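Local coordinates for protein putative drug/sodium antiporter (PDB 4Z3N) that is a MATE-family membrane transporter, ClbM, that probably carries the genotoxin colibactin across the cell membrane by antiport, at residues F385-S393 against T443-L454; L81-M92 against I165-Q176. All coordinates share one frame; numbering follows the deposited sequence.

Both contacts pair transmembrane helices of an all-helical MATE transporter, yet they share no helix: contact 1 joins 382-399 to 432-453, contact 2 joins 75-101 to 162-177. They follow each other along the chain, with centres about 25 Å apart. Each is largely buried, but contact 2 lies nearer the middle of the chain, about 11 Å from its centre against about 18 Å for contact 1. Monoolein chains touch the rims of both. The chemistry differs in between: contact 1 is apolar, whereas contact 2 adds glycine-mediated backbone packing and a glutamine-glutamine hydrogen bond. Helix 286-322 borders both, touching Leu390 and Leu391 in one and bonding Gln176 in the other.

Contact 1 of 2, residues F385-S393 against T443-L454. With OLC ((2R)-2,3-dihydroxypropyl (9Z)-octadec-9-enoate), chain F; OLC ((2R)-2,3-dihydroxypropyl (9Z)-octadec-9-enoate), chain B.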
loop_
_atom_site.group_PDB
_atom_site.type_symbol
_atom_site.label_atom_id
_atom_site.label_comp_id
_atom_site.label_asym_id
_atom_site.label_seq_id
_atom_site.Cartn_x
_atom_site.Cartn_y
_atom_site.Cartn_z
ATOM N N PHE A 385 12.370 9.940 6.724
ATOM C CA PHE A 385 12.151 11.105 5.880
ATOM C C PHE A 385 11.100 10.852 4.790
ATOM O O PHE A 385 10.439 11.787 4.348
ATOM C CB PHE A 385 13.476 11.551 5.267
ATOM C CG PHE A 385 14.351 12.305 6.228
ATOM C CD1 PHE A 385 15.293 11.637 6.987
ATOM C CD2 PHE A 385 14.192 13.686 6.406
ATOM C CE1 PHE A 385 16.079 12.320 7.894
ATOM C CE2 PHE A 385 14.983 14.377 7.299
ATOM C CZ PHE A 385 15.931 13.693 8.047
ATOM N N VAL A 386 10.935 9.590 4.377
ATOM C CA VAL A 386 9.880 9.196 3.448
ATOM C C VAL A 386 8.492 9.599 3.987
ATOM O O VAL A 386 7.583 9.931 3.216
ATOM C CB VAL A 386 9.929 7.651 3.162
ATOM C CG1 VAL A 386 8.790 7.199 2.228
ATOM C CG2 VAL A 386 11.270 7.260 2.580
ATOM N N ALA A 387 8.336 9.590 5.309
ATOM C CA ALA A 387 7.059 9.947 5.929
ATOM C C ALA A 387 6.610 11.346 5.543
ATOM O O ALA A 387 5.420 11.614 5.404
ATOM C CB ALA A 387 7.147 9.835 7.425
ATOM N N ILE A 388 7.564 12.243 5.358
ATOM C CA ILE A 388 7.214 13.639 5.133
ATOM C C ILE A 388 6.469 13.820 3.810
ATOM O O ILE A 388 5.383 14.411 3.777
ATOM C CB ILE A 388 8.473 14.537 5.197
ATOM C CG1 ILE A 388 9.055 14.493 6.621
ATOM C CG2 ILE A 388 8.121 15.972 4.836
ATOM C CD1 ILE A 388 10.532 14.662 6.693
ATOM N N SER A 389 7.020 13.281 2.724
ATOM C CA SER A 389 6.356 13.376 1.427
ATOM C C SER A 389 5.206 12.367 1.260
ATOM O O SER A 389 4.186 12.677 0.637
ATOM C CB SER A 389 7.366 13.203 0.304
ATOM O OG SER A 389 7.749 11.854 0.214
ATOM N N LEU A 390 5.345 11.173 1.829
ATOM C CA LEU A 390 4.271 10.193 1.698
ATOM C C LEU A 390 2.955 10.599 2.427
ATOM O O LEU A 390 1.863 10.394 1.892
ATOM C CB LEU A 390 4.752 8.829 2.171
ATOM C CG LEU A 390 3.732 7.724 1.913
ATOM C CD1 LEU A 390 4.421 6.561 1.305
ATOM C CD2 LEU A 390 3.002 7.289 3.187
ATOM N N LEU A 391 3.056 11.180 3.624
ATOM C CA LEU A 391 1.893 11.746 4.311
ATOM C C LEU A 391 1.366 13.000 3.591
ATOM O O LEU A 391 0.149 13.232 3.535
ATOM C CB LEU A 391 2.228 12.068 5.776
ATOM C CG LEU A 391 2.486 10.849 6.688
ATOM C CD1 LEU A 391 2.985 11.249 8.093
ATOM C CD2 LEU A 391 1.251 9.927 6.765
ATOM N N ALA A 392 2.267 13.803 3.029
ATOM C CA ALA A 392 1.831 14.913 2.183
ATOM C C ALA A 392 0.938 14.415 1.037
ATOM O O ALA A 392 -0.039 15.081 0.683
ATOM C CB ALA A 392 3.031 15.687 1.636
ATOM N N SER A 393 1.264 13.249 0.467
ATOM C CA SER A 393 0.439 12.648 -0.598
ATOM C C SER A 393 -0.959 12.243 -0.129
ATOM O O SER A 393 -1.943 12.404 -0.842
ATOM C CB SER A 393 1.125 11.421 -1.192
ATOM O OG SER A 393 2.124 11.823 -2.102
ATOM N N THR A 443 14.107 11.282 -1.889
ATOM C CA THR A 443 13.391 11.349 -0.617
ATOM C C THR A 443 13.670 12.656 0.098
ATOM O O THR A 443 12.841 13.168 0.857
ATOM C CB THR A 443 13.771 10.144 0.317
ATOM O OG1 THR A 443 13.086 8.967 -0.125
ATOM C CG2 THR A 443 13.390 10.413 1.780
ATOM N N PHE A 444 14.857 13.198 -0.113
ATOM C CA PHE A 444 15.175 14.421 0.605
ATOM C C PHE A 444 14.557 15.635 -0.083
ATOM O O PHE A 444 13.875 16.418 0.564
ATOM C CB PHE A 444 16.688 14.525 0.812
ATOM C CG PHE A 444 17.199 13.498 1.795
ATOM C CD1 PHE A 444 16.881 13.596 3.150
ATOM C CD2 PHE A 444 17.922 12.397 1.363
ATOM C CE1 PHE A 444 17.316 12.632 4.059
ATOM C CE2 PHE A 444 18.357 11.429 2.265
ATOM C CZ PHE A 444 18.054 11.552 3.613
ATOM N N VAL A 445 14.727 15.739 -1.397
ATOM C CA VAL A 445 14.098 16.792 -2.183
ATOM C C VAL A 445 12.568 16.830 -1.960
ATOM O O VAL A 445 11.988 17.879 -1.670
ATOM C CB VAL A 445 14.430 16.597 -3.684
ATOM C CG1 VAL A 445 13.876 17.734 -4.538
ATOM C CG2 VAL A 445 15.919 16.522 -3.865
ATOM N N ALA A 446 11.937 15.668 -2.083
ATOM C CA ALA A 446 10.508 15.514 -1.860
ATOM C C ALA A 446 10.073 15.892 -0.431
ATOM O O ALA A 446 8.947 16.340 -0.212
ATOM C CB ALA A 446 10.095 14.073 -2.181
ATOM N N ALA A 447 10.960 15.713 0.544
ATOM C CA ALA A 447 10.649 16.089 1.925
ATOM C C ALA A 447 10.702 17.604 2.026
ATOM O O ALA A 447 9.889 18.230 2.683
ATOM C CB ALA A 447 11.612 15.451 2.888
ATOM N N LEU A 448 11.664 18.182 1.330
ATOM C CA LEU A 448 11.733 19.615 1.177
ATOM C C LEU A 448 10.473 20.191 0.523
ATOM O O LEU A 448 9.966 21.235 0.955
ATOM C CB LEU A 448 12.970 19.991 0.359
ATOM C CG LEU A 448 14.116 20.625 1.150
ATOM C CD1 LEU A 448 15.297 20.969 0.226
ATOM C CD2 LEU A 448 13.622 21.851 1.905
ATOM N N LEU A 449 9.989 19.528 -0.524
ATOM C CA LEU A 449 8.797 20.000 -1.227
ATOM C C LEU A 449 7.600 19.963 -0.300
ATOM O O LEU A 449 6.934 20.974 -0.124
ATOM C CB LEU A 449 8.514 19.179 -2.489
ATOM C CG LEU A 449 7.400 19.696 -3.424
ATOM C CD1 LEU A 449 7.535 21.185 -3.744
ATOM C CD2 LEU A 449 7.372 18.890 -4.721
ATOM N N ALA A 450 7.354 18.807 0.316
ATOM C CA ALA A 450 6.256 18.661 1.270
ATOM C C ALA A 450 6.230 19.768 2.320
ATOM O O ALA A 450 5.200 20.405 2.508
ATOM C CB ALA A 450 6.330 17.287 1.962
ATOM N N TRP A 451 7.360 19.977 2.995
ATOM C CA TRP A 451 7.527 21.038 3.993
ATOM C C TRP A 451 7.128 22.447 3.485
ATOM O O TRP A 451 6.532 23.240 4.226
ATOM C CB TRP A 451 8.979 21.047 4.479
ATOM C CG TRP A 451 9.318 22.098 5.511
ATOM C CD1 TRP A 451 8.476 22.645 6.434
ATOM C CD2 TRP A 451 10.595 22.730 5.715
ATOM N NE1 TRP A 451 9.141 23.580 7.195
ATOM C CE2 TRP A 451 10.441 23.650 6.777
ATOM C CE3 TRP A 451 11.851 22.606 5.103
ATOM C CZ2 TRP A 451 11.494 24.441 7.242
ATOM C CZ3 TRP A 451 12.900 23.394 5.569
ATOM C CH2 TRP A 451 12.713 24.298 6.630
ATOM N N ARG A 452 7.441 22.756 2.229
ATOM C CA ARG A 452 7.087 24.053 1.654
ATOM C C ARG A 452 5.614 24.171 1.293
ATOM O O ARG A 452 5.021 25.237 1.457
ATOM C CB ARG A 452 7.937 24.336 0.419
ATOM C CG ARG A 452 9.413 24.432 0.766
ATOM C CD ARG A 452 10.225 24.989 -0.382
ATOM N NE ARG A 452 11.625 25.182 -0.013
ATOM C CZ ARG A 452 12.549 25.654 -0.842
ATOM N NH1 ARG A 452 12.223 25.977 -2.091
ATOM N NH2 ARG A 452 13.798 25.799 -0.421
ATOM N N LEU A 453 5.029 23.087 0.795
ATOM C CA LEU A 453 3.649 23.109 0.358
ATOM C C LEU A 453 2.649 22.963 1.506
ATOM O O LEU A 453 1.488 23.289 1.344
ATOM C CB LEU A 453 3.376 22.012 -0.676
ATOM C CG LEU A 453 4.002 22.064 -2.068
ATOM C CD1 LEU A 453 3.649 20.801 -2.857
ATOM C CD2 LEU A 453 3.611 23.313 -2.827
ATOM N N LEU A 454 3.053 22.464 2.661
ATOM C CA LEU A 454 2.013 22.213 3.642
ATOM C C LEU A 454 2.015 23.334 4.655
ATOM O O LEU A 454 2.709 23.329 5.661
ATOM C CB LEU A 454 2.204 20.842 4.323
ATOM C CG LEU A 454 1.490 19.618 3.712
ATOM C CD1 LEU A 454 -0.024 19.704 3.909
ATOM C CD2 LEU A 454 1.837 19.373 2.226
HETATM C C18 OLC F . 16.270 17.496 4.435
HETATM C C10 OLC F . 9.884 21.490 10.225
HETATM C C9 OLC F . 8.905 21.764 11.115
HETATM C C17 OLC F . 14.831 17.986 4.380
HETATM C C11 OLC F . 9.985 20.122 9.572
HETATM C C8 OLC F . 7.545 22.219 10.607
HETATM C C16 OLC F . 14.242 18.072 5.777
HETATM C C12 OLC F . 10.604 20.251 8.194
HETATM C C7 OLC F . 6.697 22.820 11.714
HETATM C C15 OLC F . 12.755 18.397 5.764
HETATM C C13 OLC F . 11.483 19.054 7.851
HETATM C C6 OLC F . 5.815 23.895 11.129
HETATM C C14 OLC F . 12.460 19.487 6.772
HETATM C C18 OLC B . 6.684 3.886 -0.578
HETATM C C10 OLC B . 15.255 4.638 1.241
HETATM C C9 OLC B . 14.917 3.334 1.303
HETATM C C17 OLC B . 8.118 3.792 -0.094
HETATM C C11 OLC B . 14.735 5.529 0.128
HETATM C C8 OLC B . 15.949 2.318 1.766
HETATM C C24 OLC B . 15.671 5.035 -6.949
HETATM C C16 OLC B . 8.972 4.752 -0.891
HETATM C C12 OLC B . 13.832 4.778 -0.842
HETATM C C7 OLC B . 15.368 0.918 1.858
HETATM C C15 OLC B . 10.398 4.766 -0.357
HETATM C C13 OLC B . 12.622 5.643 -1.196
HETATM C C6 OLC B . 15.244 0.292 0.482
HETATM C C14 OLC B . 11.381 4.830 -1.518
HETATM C C5 OLC B . 16.517 0.487 -0.316
HETATM C C4 OLC B . 16.219 0.345 -1.802
HETATM C C3 OLC B . 15.019 1.188 -2.185
HETATM C C2 OLC B . 14.946 1.420 -3.682
HETATM C C21 OLC B . 14.203 4.892 -4.938
HETATM C C1 OLC B . 14.232 2.735 -3.971
HETATM C C22 OLC B . 14.414 5.566 -6.283
HETATM O O19 OLC B . 13.367 3.171 -3.224
HETATM O O25 OLC B . 15.418 4.821 -8.323
HETATM O O23 OLC B . 13.305 5.311 -7.124
HETATM O O20 OLC B . 14.663 3.555 -5.023
#
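Phe444 sends the CE1 edge of its ring over one face of Phe385, an edge-to-face pair with centroids 5.1 Å and planes 56° apart, between two transmembrane helices of the MATE fold. The axes of the two segments cross at 50° and approach to 7.9 Å, a separation that small residues make possible. The tight part follows the alanines. Ala447 CB lies 4.0 Å from Ile388 CB, while Ala450 CB meets both Ile388 CG2 and the methyl of Ala392. Ser389 suits this crowded centre because its small side chain lets CB rest against Ala446 CB and O, and its hydroxyl is satisfied by Arg412 of helix 402-413. Ile388 O, beside the Ala450 methyl, likewise accepts a hydrogen bond from Tyr333.

The loose side belongs to the lipid monoolein, where large aromatic groups suit the hydrocarbon. One chain passes over a face of the Trp451 indole and reaches the edge of the Phe385 ring; a second runs past Val386 and Leu390. Thr443 spans the two environments. With its methyl anti to the backbone N, CG2 packs 3.7 Å from Phe385 CB, while the other branch, OG1, lies 3.5 Å from C13 of the second monoolein.

Contact 2 of 2, residues L81-M92 against I165-Q176; sequences LFAIANGIQIGM and IMLIGVMMGLFQ. With OLC ((2R)-2,3-dihydroxypropyl (9Z)-octadec-9-enoate), chain E.
Gln89 NE2 donates a hydrogen bond to Gln176 OE1 at 2.6 Å, linking two helices that run in roughly the same direction. Though short, the bond is bent, with 137° at the hydrogen, and OE1 is tilted from the amide plane of Gln89. The donor stands 48° out of the carbonyl plane of Gln176, so it approaches from above that amide. Gln89 reaches it because CG is anti to the backbone N and the chain beyond stays extended, carrying the amide as a knob into the hole formed by Gly169, Met172, Gly173 and Gln176. The CB of Met172 packs 3.7 Å from Gln89 CG. The other end of the Gln176 amide is used too, NE2 donating to Thr311 O of helix 286-322.

Gly169 and Gly173 form a GxxxG motif, and the axes accordingly approach to 7.3 Å while crossing at -29°. Without side chains here, backbones can meet: Gly169 CA lies 3.6 Å from Ala85 O, and Gln89 CA lies 3.5 Å from Gly169 O, both as CA-H...O contacts. Ala85 suits the same seam, its single methyl resting beside Ile165.

Flexible and branched apolar chains fill the flanks. Met166 is a knob from the other helix, set among Leu81, Ile84, Ala85 and Ile88; bends at chi2 and chi3 put its SD 3.7 Å from Ile88 CD1 and bring the same sulfur to Ile84 CG2. Further along, Met92 CE lies 3.9 Å from Leu174 CD1, the two side chains running alongside each other. At the end of the contact near Leu81, the Phe82 ring packs obliquely on Ile165 CG2 and meets a monoolein chain at its edge. Within this otherwise apolar interface the glutamine pair probably favours one alignment of the two helices, while the glycines allow their close approach.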
loop_
_atom_site.group_PDB
_atom_site.type_symbol
_atom_site.label_atom_id
_atom_site.label_comp_id
_atom_site.label_asym_id
_atom_site.label_seq_id
_atom_site.Cartn_x
_atom_site.Cartn_y
_atom_site.Cartn_z
ATOM N N LEU A 81 -3.911 -6.500 -8.087
ATOM C CA LEU A 81 -5.301 -6.525 -7.659
ATOM C C LEU A 81 -5.462 -5.803 -6.331
ATOM O O LEU A 81 -6.396 -5.012 -6.172
ATOM C CB LEU A 81 -5.824 -7.955 -7.551
ATOM C CG LEU A 81 -5.917 -8.713 -8.878
ATOM C CD1 LEU A 81 -6.679 -10.022 -8.691
ATOM C CD2 LEU A 81 -6.528 -7.838 -9.969
ATOM N N PHE A 82 -4.552 -6.048 -5.387
ATOM C CA PHE A 82 -4.573 -5.283 -4.139
ATOM C C PHE A 82 -4.292 -3.806 -4.417
ATOM O O PHE A 82 -4.787 -2.936 -3.723
ATOM C CB PHE A 82 -3.563 -5.826 -3.125
ATOM C CG PHE A 82 -4.049 -7.037 -2.365
ATOM C CD1 PHE A 82 -5.408 -7.309 -2.256
ATOM C CD2 PHE A 82 -3.147 -7.908 -1.763
ATOM C CE1 PHE A 82 -5.859 -8.420 -1.567
ATOM C CE2 PHE A 82 -3.591 -9.023 -1.068
ATOM C CZ PHE A 82 -4.948 -9.278 -0.968
ATOM N N ALA A 83 -3.500 -3.539 -5.450
ATOM C CA ALA A 83 -3.130 -2.181 -5.815
ATOM C C ALA A 83 -4.339 -1.393 -6.307
ATOM O O ALA A 83 -4.535 -0.232 -5.939
ATOM C CB ALA A 83 -2.037 -2.198 -6.882
ATOM N N ILE A 84 -5.139 -2.036 -7.145
ATOM C CA ILE A 84 -6.322 -1.420 -7.689
ATOM C C ILE A 84 -7.395 -1.354 -6.610
ATOM O O ILE A 84 -8.128 -0.374 -6.520
ATOM C CB ILE A 84 -6.833 -2.192 -8.924
ATOM C CG1 ILE A 84 -5.800 -2.104 -10.064
ATOM C CG2 ILE A 84 -8.212 -1.674 -9.367
ATOM C CD1 ILE A 84 -6.048 -3.048 -11.226
ATOM N N ALA A 85 -7.475 -2.391 -5.781
ATOM C CA ALA A 85 -8.424 -2.397 -4.680
ATOM C C ALA A 85 -8.117 -1.237 -3.731
ATOM O O ALA A 85 -9.013 -0.620 -3.135
ATOM C CB ALA A 85 -8.371 -3.704 -3.953
ATOM N N ASN A 86 -6.830 -0.940 -3.616
ATOM C CA ASN A 86 -6.360 0.093 -2.717
ATOM C C ASN A 86 -6.767 1.481 -3.202
ATOM O O ASN A 86 -7.066 2.369 -2.398
ATOM C CB ASN A 86 -4.839 0.013 -2.562
ATOM C CG ASN A 86 -4.342 0.810 -1.381
ATOM O OD1 ASN A 86 -3.593 1.783 -1.530
ATOM N ND2 ASN A 86 -4.786 0.420 -0.192
ATOM N N GLY A 87 -6.751 1.648 -4.521
ATOM C CA GLY A 87 -7.134 2.884 -5.157
ATOM C C GLY A 87 -8.614 3.112 -4.961
ATOM O O GLY A 87 -9.056 4.246 -4.738
ATOM N N ILE A 88 -9.380 2.027 -5.040
ATOM C CA ILE A 88 -10.823 2.084 -4.777
ATOM C C ILE A 88 -11.072 2.468 -3.331
ATOM O O ILE A 88 -11.987 3.218 -3.027
ATOM C CB ILE A 88 -11.516 0.747 -5.087
ATOM C CG1 ILE A 88 -11.519 0.513 -6.605
ATOM C CG2 ILE A 88 -12.931 0.720 -4.509
ATOM C CD1 ILE A 88 -12.212 -0.740 -7.052
ATOM N N GLN A 89 -10.231 1.964 -2.440
ATOM C CA GLN A 89 -10.402 2.243 -1.029
ATOM C C GLN A 89 -10.259 3.737 -0.709
ATOM O O GLN A 89 -11.072 4.280 0.032
ATOM C CB GLN A 89 -9.412 1.420 -0.208
ATOM C CG GLN A 89 -9.561 1.628 1.262
ATOM C CD GLN A 89 -8.366 1.153 2.048
ATOM O OE1 GLN A 89 -7.521 0.419 1.541
ATOM N NE2 GLN A 89 -8.285 1.574 3.302
ATOM N N ILE A 90 -9.241 4.384 -1.277
ATOM C CA ILE A 90 -8.887 5.760 -0.939
ATOM C C ILE A 90 -9.906 6.701 -1.600
ATOM O O ILE A 90 -10.346 7.680 -1.003
ATOM C CB ILE A 90 -7.412 6.106 -1.380
ATOM C CG1 ILE A 90 -6.394 5.316 -0.559
ATOM C CG2 ILE A 90 -7.083 7.586 -1.187
ATOM C CD1 ILE A 90 -6.399 5.660 0.937
ATOM N N GLY A 91 -10.305 6.382 -2.822
ATOM C CA GLY A 91 -11.385 7.098 -3.461
ATOM C C GLY A 91 -12.617 7.059 -2.569
ATOM O O GLY A 91 -13.280 8.078 -2.324
ATOM N N MET A 92 -12.935 5.873 -2.075
ATOM C CA MET A 92 -14.038 5.745 -1.146
ATOM C C MET A 92 -13.755 6.547 0.135
ATOM O O MET A 92 -14.540 7.419 0.504
ATOM C CB MET A 92 -14.296 4.276 -0.826
ATOM C CG MET A 92 -15.641 4.007 -0.134
ATOM S SD MET A 92 -17.113 4.347 -1.131
ATOM C CE MET A 92 -18.390 3.680 -0.082
ATOM N N ILE A 165 -12.259 -9.092 -4.345
ATOM C CA ILE A 165 -11.182 -8.206 -3.920
ATOM C C ILE A 165 -11.575 -6.721 -4.055
ATOM O O ILE A 165 -11.336 -5.915 -3.146
ATOM C CB ILE A 165 -9.884 -8.451 -4.732
ATOM C CG1 ILE A 165 -9.477 -9.927 -4.687
ATOM C CG2 ILE A 165 -8.759 -7.555 -4.236
ATOM C CD1 ILE A 165 -9.452 -10.513 -3.279
ATOM N N MET A 166 -12.166 -6.353 -5.190
ATOM C CA MET A 166 -12.636 -4.980 -5.373
ATOM C C MET A 166 -13.667 -4.607 -4.312
ATOM O O MET A 166 -13.639 -3.503 -3.779
ATOM C CB MET A 166 -13.230 -4.784 -6.770
ATOM C CG MET A 166 -12.263 -5.092 -7.903
ATOM S SD MET A 166 -10.808 -4.004 -8.005
ATOM C CE MET A 166 -9.438 -5.073 -7.557
ATOM N N LEU A 167 -14.574 -5.540 -4.026
ATOM C CA LEU A 167 -15.600 -5.382 -2.997
ATOM C C LEU A 167 -15.024 -5.014 -1.635
ATOM O O LEU A 167 -15.591 -4.191 -0.924
ATOM C CB LEU A 167 -16.414 -6.664 -2.863
ATOM C CG LEU A 167 -17.819 -6.585 -3.442
ATOM C CD1 LEU A 167 -18.607 -7.839 -3.089
ATOM C CD2 LEU A 167 -18.507 -5.337 -2.910
ATOM N N ILE A 168 -13.901 -5.638 -1.278
ATOM C CA ILE A 168 -13.198 -5.367 -0.025
ATOM C C ILE A 168 -12.611 -3.964 0.020
ATOM O O ILE A 168 -12.613 -3.316 1.065
ATOM C CB ILE A 168 -12.079 -6.395 0.199
ATOM C CG1 ILE A 168 -12.704 -7.762 0.491
ATOM C CG2 ILE A 168 -11.145 -5.957 1.320
ATOM C CD1 ILE A 168 -11.712 -8.848 0.763
ATOM N N GLY A 169 -12.097 -3.500 -1.116
ATOM C CA GLY A 169 -11.679 -2.115 -1.253
ATOM C C GLY A 169 -12.786 -1.126 -0.910
ATOM O O GLY A 169 -12.606 -0.250 -0.065
ATOM N N VAL A 170 -13.938 -1.271 -1.563
ATOM C CA VAL A 170 -15.126 -0.481 -1.228
ATOM C C VAL A 170 -15.435 -0.475 0.288
ATOM O O VAL A 170 -15.612 0.591 0.896
ATOM C CB VAL A 170 -16.372 -1.002 -1.975
ATOM C CG1 VAL A 170 -17.643 -0.259 -1.511
ATOM C CG2 VAL A 170 -16.187 -0.879 -3.467
ATOM N N MET A 171 -15.491 -1.667 0.878
ATOM C CA MET A 171 -15.812 -1.839 2.284
ATOM C C MET A 171 -14.774 -1.189 3.193
ATOM O O MET A 171 -15.126 -0.442 4.124
ATOM C CB MET A 171 -15.940 -3.325 2.607
ATOM C CG MET A 171 -17.051 -4.038 1.838
ATOM S SD MET A 171 -18.721 -3.431 2.203
ATOM C CE MET A 171 -18.751 -1.880 1.314
ATOM N N MET A 172 -13.502 -1.482 2.922
ATOM C CA MET A 172 -12.392 -0.839 3.616
ATOM C C MET A 172 -12.544 0.670 3.526
ATOM O O MET A 172 -12.430 1.370 4.534
ATOM C CB MET A 172 -11.050 -1.260 3.018
ATOM C CG MET A 172 -10.681 -2.734 3.209
ATOM S SD MET A 172 -9.829 -3.011 4.767
ATOM C CE MET A 172 -8.434 -1.897 4.587
ATOM N N GLY A 173 -12.815 1.161 2.318
ATOM C CA GLY A 173 -12.994 2.584 2.083
ATOM C C GLY A 173 -14.205 3.154 2.806
ATOM O O GLY A 173 -14.192 4.289 3.294
ATOM N N LEU A 174 -15.255 2.350 2.885
ATOM C CA LEU A 174 -16.455 2.740 3.606
ATOM C C LEU A 174 -16.187 2.932 5.114
ATOM O O LEU A 174 -16.469 3.997 5.665
ATOM C CB LEU A 174 -17.556 1.697 3.371
ATOM C CG LEU A 174 -18.937 2.008 3.937
ATOM C CD1 LEU A 174 -19.208 3.457 3.747
ATOM C CD2 LEU A 174 -20.000 1.195 3.228
ATOM N N PHE A 175 -15.627 1.920 5.776
ATOM C CA PHE A 175 -15.436 1.989 7.223
ATOM C C PHE A 175 -14.251 2.871 7.656
ATOM O O PHE A 175 -14.238 3.424 8.756
ATOM C CB PHE A 175 -15.283 0.586 7.785
ATOM C CG PHE A 175 -16.579 -0.179 7.856
ATOM C CD1 PHE A 175 -17.408 -0.078 8.982
ATOM C CD2 PHE A 175 -16.974 -1.009 6.805
ATOM C CE1 PHE A 175 -18.594 -0.787 9.056
ATOM C CE2 PHE A 175 -18.178 -1.725 6.874
ATOM C CZ PHE A 175 -18.986 -1.613 8.000
ATOM N N GLN A 176 -13.257 3.009 6.786
ATOM C CA GLN A 176 -12.174 3.945 7.024
ATOM C C GLN A 176 -12.642 5.418 6.865
ATOM O O GLN A 176 -12.212 6.299 7.614
ATOM C CB GLN A 176 -11.020 3.645 6.081
ATOM C CG GLN A 176 -10.057 4.795 5.941
ATOM C CD GLN A 176 -9.006 4.551 4.894
ATOM O OE1 GLN A 176 -9.253 3.883 3.885
ATOM N NE2 GLN A 176 -7.816 5.085 5.125
HETATM C C9 OLC E . -3.801 -13.070 -1.402
HETATM C C8 OLC E . -4.169 -13.453 0.024
HETATM C C7 OLC E . -3.760 -12.358 0.995
HETATM C C6 OLC E . -4.724 -12.302 2.161
HETATM C C5 OLC E . -5.133 -10.859 2.407
HETATM C C4 OLC E . -6.632 -10.726 2.586
#